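Phenylalanine--tRNA ligase beta subunit (Bacteroides fragilis, PDB 3IG2) forms, with the alpha subunit, the tetrameric synthetase that attaches L-phenylalanine to tRNA(Phe) using ATP, this chain being the core domain of the beta subunit. Local coordinates at residues D83-D96 with P108-G121. Residues are numbered along the deposited sequence; the frame is centred on the assembly and turned at random. Where two conformers were deposited one is given.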
loop_
_atom_site.group_PDB
_atom_site.type_symbol
_atom_site.label_atom_id
_atom_site.label_comp_id
_atom_site.label_asym_id
_atom_site.label_seq_id
_atom_site.Cartn_x
_atom_site.Cartn_y
_atom_site.Cartn_z
ATOM N N ASP B 83 11.347 -8.273 -7.202
ATOM C CA ASP B 83 10.884 -8.721 -8.499
ATOM C C ASP B 83 10.942 -7.524 -9.451
ATOM O O ASP B 83 10.672 -6.399 -9.044
ATOM C CB ASP B 83 9.434 -9.220 -8.392
ATOM C CG ASP B 83 9.294 -10.497 -7.540
ATOM O OD1 ASP B 83 10.252 -11.309 -7.454
ATOM O OD2 ASP B 83 8.218 -10.693 -6.949
ATOM N N LEU B 84 11.303 -7.761 -10.708
ATOM C CA LEU B 84 11.132 -6.762 -11.741
ATOM C C LEU B 84 9.752 -6.941 -12.328
ATOM O O LEU B 84 9.351 -8.065 -12.608
ATOM C CB LEU B 84 12.152 -6.955 -12.846
ATOM C CG LEU B 84 13.616 -6.803 -12.481
ATOM C CD1 LEU B 84 14.403 -6.933 -13.775
ATOM C CD2 LEU B 84 13.905 -5.449 -11.787
ATOM N N LYS B 85 9.039 -5.831 -12.503
ATOM C CA LYS B 85 7.753 -5.827 -13.174
ATOM C C LYS B 85 7.724 -4.760 -14.234
ATOM O O LYS B 85 7.722 -3.564 -13.923
ATOM C CB LYS B 85 6.616 -5.595 -12.185
ATOM C CG LYS B 85 6.589 -6.626 -11.094
ATOM C CD LYS B 85 5.225 -6.696 -10.446
ATOM C CE LYS B 85 5.150 -5.773 -9.297
ATOM N NZ LYS B 85 5.663 -6.479 -8.115
ATOM N N PHE B 86 7.683 -5.210 -15.491
ATOM C CA PHE B 86 7.772 -4.331 -16.627
ATOM C C PHE B 86 6.548 -4.441 -17.531
ATOM O O PHE B 86 5.918 -5.493 -17.619
ATOM C CB PHE B 86 8.985 -4.710 -17.481
ATOM C CG PHE B 86 10.310 -4.452 -16.828
ATOM C CD1 PHE B 86 10.503 -3.360 -15.985
ATOM C CD2 PHE B 86 11.385 -5.284 -17.093
ATOM C CE1 PHE B 86 11.761 -3.117 -15.396
ATOM C CE2 PHE B 86 12.643 -5.048 -16.527
ATOM C CZ PHE B 86 12.827 -3.968 -15.669
ATOM N N PHE B 87 6.230 -3.350 -18.217
ATOM C CA PHE B 87 5.250 -3.412 -19.277
ATOM C C PHE B 87 5.678 -2.550 -20.450
ATOM O O PHE B 87 6.425 -1.582 -20.280
ATOM C CB PHE B 87 3.830 -3.057 -18.787
ATOM C CG PHE B 87 3.619 -1.607 -18.471
ATOM C CD1 PHE B 87 3.100 -0.744 -19.425
ATOM C CD2 PHE B 87 3.885 -1.110 -17.187
ATOM C CE1 PHE B 87 2.888 0.599 -19.136
ATOM C CE2 PHE B 87 3.688 0.239 -16.888
ATOM C CZ PHE B 87 3.187 1.104 -17.860
ATOM N N GLU B 88 5.201 -2.907 -21.641
ATOM C CA GLU B 88 5.537 -2.149 -22.820
ATOM C C GLU B 88 4.366 -2.166 -23.766
ATOM O O GLU B 88 3.787 -3.212 -23.995
ATOM C CB GLU B 88 6.797 -2.710 -23.487
ATOM C CG GLU B 88 7.123 -2.035 -24.833
ATOM C CD GLU B 88 8.444 -2.500 -25.409
ATOM O OE1 GLU B 88 8.976 -3.524 -24.897
ATOM O OE2 GLU B 88 8.951 -1.834 -26.359
ATOM N N PHE B 89 3.995 -0.982 -24.264
ATOM C CA PHE B 89 3.121 -0.874 -25.422
ATOM C C PHE B 89 3.976 -0.700 -26.673
ATOM O O PHE B 89 4.892 0.125 -26.694
ATOM C CB PHE B 89 2.229 0.339 -25.308
ATOM C CG PHE B 89 1.152 0.208 -24.292
ATOM C CD1 PHE B 89 -0.071 -0.298 -24.642
ATOM C CD2 PHE B 89 1.358 0.636 -22.993
ATOM C CE1 PHE B 89 -1.082 -0.434 -23.718
ATOM C CE2 PHE B 89 0.344 0.524 -22.036
ATOM C CZ PHE B 89 -0.892 -0.022 -22.409
ATOM N N GLY B 90 3.680 -1.461 -27.716
ATOM C CA GLY B 90 4.441 -1.311 -28.945
ATOM C C GLY B 90 3.851 -2.040 -30.130
ATOM O O GLY B 90 3.065 -2.981 -29.971
ATOM N N ASN B 91 4.222 -1.589 -31.323
ATOM C CA ASN B 91 3.867 -2.302 -32.538
ATOM C C ASN B 91 4.790 -3.478 -32.767
ATOM O O ASN B 91 5.993 -3.387 -32.465
ATOM C CB ASN B 91 3.974 -1.389 -33.750
ATOM C CG ASN B 91 2.872 -0.311 -33.784
ATOM O OD1 ASN B 91 3.176 0.860 -33.886
ATOM N ND2 ASN B 91 1.617 -0.717 -33.701
ATOM N N CYS B 92 4.206 -4.555 -33.309
ATOM C CA CYS B 92 4.935 -5.662 -33.908
ATOM C C CYS B 92 4.542 -5.750 -35.366
ATOM O O CYS B 92 3.567 -5.156 -35.775
ATOM C CB CYS B 92 4.607 -6.985 -33.201
ATOM S SG CYS B 92 5.254 -6.993 -31.544
ATOM N N TYR B 93 5.322 -6.496 -36.136
ATOM C CA TYR B 93 5.240 -6.512 -37.574
ATOM C C TYR B 93 5.273 -7.956 -38.087
ATOM O O TYR B 93 5.933 -8.814 -37.507
ATOM C CB TYR B 93 6.403 -5.691 -38.163
ATOM C CG TYR B 93 6.387 -4.270 -37.649
ATOM C CD1 TYR B 93 5.648 -3.286 -38.306
ATOM C CD2 TYR B 93 7.052 -3.926 -36.481
ATOM C CE1 TYR B 93 5.586 -1.987 -37.822
ATOM C CE2 TYR B 93 7.004 -2.617 -35.985
ATOM C CZ TYR B 93 6.271 -1.649 -36.672
ATOM O OH TYR B 93 6.201 -0.359 -36.212
ATOM N N HIS B 94 4.578 -8.184 -39.195
ATOM C CA HIS B 94 4.309 -9.506 -39.738
ATOM C C HIS B 94 4.390 -9.461 -41.256
ATOM O O HIS B 94 3.951 -8.499 -41.906
ATOM C CB HIS B 94 2.921 -9.978 -39.264
ATOM C CG HIS B 94 2.497 -11.320 -39.795
ATOM N ND1 HIS B 94 2.689 -12.496 -39.095
ATOM C CD2 HIS B 94 1.851 -11.667 -40.940
ATOM C CE1 HIS B 94 2.190 -13.508 -39.790
ATOM N NE2 HIS B 94 1.686 -13.034 -40.917
ATOM N N PHE B 95 5.002 -10.495 -41.812
ATOM C CA PHE B 95 5.058 -10.684 -43.253
ATOM C C PHE B 95 4.207 -11.899 -43.597
ATOM O O PHE B 95 4.435 -12.991 -43.073
ATOM C CB PHE B 95 6.509 -10.891 -43.721
ATOM C CG PHE B 95 6.625 -11.469 -45.118
ATOM C CD1 PHE B 95 6.160 -10.765 -46.227
ATOM C CD2 PHE B 95 7.213 -12.720 -45.321
ATOM C CE1 PHE B 95 6.270 -11.309 -47.538
ATOM C CE2 PHE B 95 7.333 -13.272 -46.609
ATOM C CZ PHE B 95 6.855 -12.567 -47.723
ATOM N N ASP B 96 3.212 -11.694 -44.451
ATOM C CA ASP B 96 2.401 -12.774 -44.948
ATOM C C ASP B 96 2.341 -12.677 -46.466
ATOM O O ASP B 96 2.825 -13.563 -47.164
ATOM C CB ASP B 96 1.002 -12.675 -44.359
ATOM C CG ASP B 96 0.019 -13.637 -44.996
ATOM O OD1 ASP B 96 0.422 -14.549 -45.757
ATOM O OD2 ASP B 96 -1.190 -13.485 -44.719
ATOM N N PRO B 108 1.900 -7.369 -48.206
ATOM C CA PRO B 108 2.297 -8.506 -47.353
ATOM C C PRO B 108 2.807 -8.154 -45.963
ATOM O O PRO B 108 2.854 -9.031 -45.118
ATOM C CB PRO B 108 3.412 -9.170 -48.158
ATOM C CG PRO B 108 4.009 -8.055 -48.939
ATOM C CD PRO B 108 2.862 -7.154 -49.305
ATOM N N TYR B 109 3.177 -6.890 -45.739
ATOM C CA TYR B 109 3.679 -6.412 -44.459
ATOM C C TYR B 109 2.584 -5.686 -43.691
ATOM O O TYR B 109 1.965 -4.755 -44.209
ATOM C CB TYR B 109 4.853 -5.444 -44.669
ATOM C CG TYR B 109 6.032 -6.043 -45.408
ATOM C CD1 TYR B 109 6.609 -7.214 -44.964
ATOM C CD2 TYR B 109 6.565 -5.421 -46.549
ATOM C CE1 TYR B 109 7.680 -7.765 -45.620
ATOM C CE2 TYR B 109 7.646 -5.965 -47.215
ATOM C CZ TYR B 109 8.202 -7.135 -46.737
ATOM O OH TYR B 109 9.272 -7.708 -47.357
ATOM N N SER B 110 2.341 -6.123 -42.470
ATOM C CA SER B 110 1.330 -5.521 -41.625
ATOM C C SER B 110 1.902 -5.276 -40.224
ATOM O O SER B 110 2.962 -5.823 -39.858
ATOM C CB SER B 110 0.113 -6.449 -41.529
ATOM O OG SER B 110 0.488 -7.658 -40.883
ATOM N N GLU B 111 1.182 -4.476 -39.447
ATOM C CA GLU B 111 1.570 -4.154 -38.103
ATOM C C GLU B 111 0.356 -4.251 -37.195
ATOM O O GLU B 111 -0.775 -4.057 -37.652
ATOM C CB GLU B 111 2.131 -2.733 -38.058
ATOM C CG GLU B 111 1.100 -1.634 -38.182
ATOM C CD GLU B 111 1.715 -0.268 -38.432
ATOM O OE1 GLU B 111 1.931 0.467 -37.433
ATOM O OE2 GLU B 111 1.954 0.065 -39.637
ATOM N N ASP B 112 0.614 -4.577 -35.927
ATOM C CA ASP B 112 -0.413 -4.606 -34.869
ATOM C C ASP B 112 0.202 -4.145 -33.579
ATOM O O ASP B 112 1.402 -4.095 -33.447
ATOM C CB ASP B 112 -1.168 -5.960 -34.651
ATOM C CG ASP B 112 -0.248 -7.170 -34.393
ATOM O OD1 ASP B 112 -0.797 -8.286 -34.285
ATOM O OD2 ASP B 112 0.984 -7.033 -34.271
ATOM N N TYR B 113 -0.641 -3.799 -32.631
ATOM C CA TYR B 113 -0.217 -3.122 -31.445
ATOM C C TYR B 113 -0.396 -4.067 -30.283
ATOM O O TYR B 113 -1.434 -4.708 -30.187
ATOM C CB TYR B 113 -1.099 -1.884 -31.281
ATOM C CG TYR B 113 -0.594 -0.860 -30.295
ATOM C CD1 TYR B 113 0.642 -0.222 -30.485
ATOM C CD2 TYR B 113 -1.375 -0.479 -29.216
ATOM C CE1 TYR B 113 1.094 0.755 -29.591
ATOM C CE2 TYR B 113 -0.938 0.483 -28.312
ATOM C CZ TYR B 113 0.292 1.102 -28.508
ATOM O OH TYR B 113 0.725 2.081 -27.633
ATOM N N HIS B 114 0.613 -4.160 -29.420
ATOM C CA HIS B 114 0.583 -5.087 -28.295
ATOM C C HIS B 114 0.891 -4.407 -26.981
ATOM O O HIS B 114 1.562 -3.385 -26.948
ATOM C CB HIS B 114 1.589 -6.224 -28.510
ATOM C CG HIS B 114 1.260 -7.095 -29.677
ATOM N ND1 HIS B 114 0.649 -8.324 -29.540
ATOM C CD2 HIS B 114 1.419 -6.896 -31.010
ATOM C CE1 HIS B 114 0.446 -8.848 -30.743
ATOM N NE2 HIS B 114 0.902 -7.999 -31.650
ATOM N N LEU B 115 0.387 -5.001 -25.904
ATOM C CA LEU B 115 0.842 -4.698 -24.573
ATOM C C LEU B 115 1.559 -5.952 -24.020
ATOM O O LEU B 115 0.961 -7.038 -23.915
ATOM C CB LEU B 115 -0.350 -4.304 -23.689
ATOM C CG LEU B 115 -0.082 -4.177 -22.177
ATOM C CD1 LEU B 115 0.978 -3.088 -21.834
ATOM C CD2 LEU B 115 -1.401 -3.930 -21.379
ATOM N N GLY B 116 2.833 -5.816 -23.679
ATOM C CA GLY B 116 3.510 -6.928 -23.013
ATOM C C GLY B 116 3.705 -6.645 -21.531
ATOM O O GLY B 116 3.943 -5.507 -21.145
ATOM N N LEU B 117 3.614 -7.686 -20.714
ATOM C CA LEU B 117 3.942 -7.631 -19.298
ATOM C C LEU B 117 4.940 -8.719 -18.999
ATOM O O LEU B 117 4.778 -9.843 -19.458
ATOM C CB LEU B 117 2.729 -7.973 -18.413
ATOM C CG LEU B 117 1.365 -7.345 -18.660
ATOM C CD1 LEU B 117 0.379 -7.834 -17.568
ATOM C CD2 LEU B 117 1.470 -5.858 -18.685
ATOM N N TRP B 118 5.936 -8.368 -18.179
ATOM C CA TRP B 118 6.945 -9.286 -17.694
ATOM C C TRP B 118 7.048 -9.178 -16.194
ATOM O O TRP B 118 7.231 -8.088 -15.645
ATOM C CB TRP B 118 8.309 -8.943 -18.249
ATOM C CG TRP B 118 8.458 -9.040 -19.743
ATOM C CD1 TRP B 118 9.036 -10.071 -20.454
ATOM C CD2 TRP B 118 8.088 -8.040 -20.702
ATOM N NE1 TRP B 118 9.044 -9.758 -21.810
ATOM C CE2 TRP B 118 8.465 -8.522 -21.983
ATOM C CE3 TRP B 118 7.463 -6.771 -20.603
ATOM C CZ2 TRP B 118 8.232 -7.794 -23.154
ATOM C CZ3 TRP B 118 7.263 -6.031 -21.766
ATOM C CH2 TRP B 118 7.651 -6.550 -23.031
ATOM N N VAL B 119 6.981 -10.314 -15.517
ATOM C CA VAL B 119 7.157 -10.286 -14.065
ATOM C C VAL B 119 8.191 -11.337 -13.707
ATOM O O VAL B 119 8.009 -12.495 -14.053
ATOM C CB VAL B 119 5.851 -10.627 -13.307
ATOM C CG1 VAL B 119 6.140 -10.782 -11.759
ATOM C CG2 VAL B 119 4.735 -9.613 -13.605
ATOM N N THR B 120 9.258 -10.957 -12.999
ATOM C CA THR B 120 10.259 -11.960 -12.611
ATOM C C THR B 120 9.873 -12.644 -11.311
ATOM O O THR B 120 9.091 -12.114 -10.504
ATOM C CB THR B 120 11.718 -11.396 -12.518
ATOM O OG1 THR B 120 11.791 -10.421 -11.475
ATOM C CG2 THR B 120 12.126 -10.755 -13.815
ATOM N N GLY B 121 10.389 -13.851 -11.127
ATOM C CA GLY B 121 10.102 -14.623 -9.942
ATOM C C GLY B 121 11.379 -15.104 -9.302
ATOM O O GLY B 121 12.378 -14.381 -9.268
HETATM O O HOH W 1 12.356 -11.863 -9.099
HETATM O O HOH W 2 6.954 -12.815 -8.806
#
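L115 lays its CD1 methyl over the centre of the F89 ring, a CH-pi contact of 3.6 Å from CD1 to the ring centroid, 12° off the normal. Y113 slants across so that its OH lies 3.3 Å from F89 CB; that hydroxyl is hydrogen-bonded to Q10, and W209 meets both rings, edge-to-face with F89. N91, directly opposite Y113 in a non-hydrogen-bonded pair, brings ND2 to the edge of the Y113 ring, 3.4 Å from CD1, and makes a weak hydrogen bond to D112 O (3.4 Å). The two strands form a long antiparallel hairpin in the mixed sheet of the catalytic-like (CLM) core domain, a member of the class II synthetase superfamily; helices 6-19 and 134-150 cover the face bearing F87, L115 and L117. On the reverse face a chi1 of -63°, with CG beside the backbone N, swings the W118 indole toward the neighbouring strand: CZ3 lies 3.8 Å from E88 CB, and E88 N sits at the ring edge. The E88 carboxylate is held by R62 and N27. Farther along, H114 turns CD2 toward C92, 3.9 Å from SG, while a hydrogen bond from ND1 to D206 helps fix the imidazole's rotation. At the hairpin's open end T120 OG1 accepts the L84 N-H at 2.8 Å, and a water accepts from this hydroxyl and donates to D83 OD1. Toward the turn, F95 and Y109 meet obliquely with ring planes at 44°, and P108 CB packs 3.6 Å from F95 CE1.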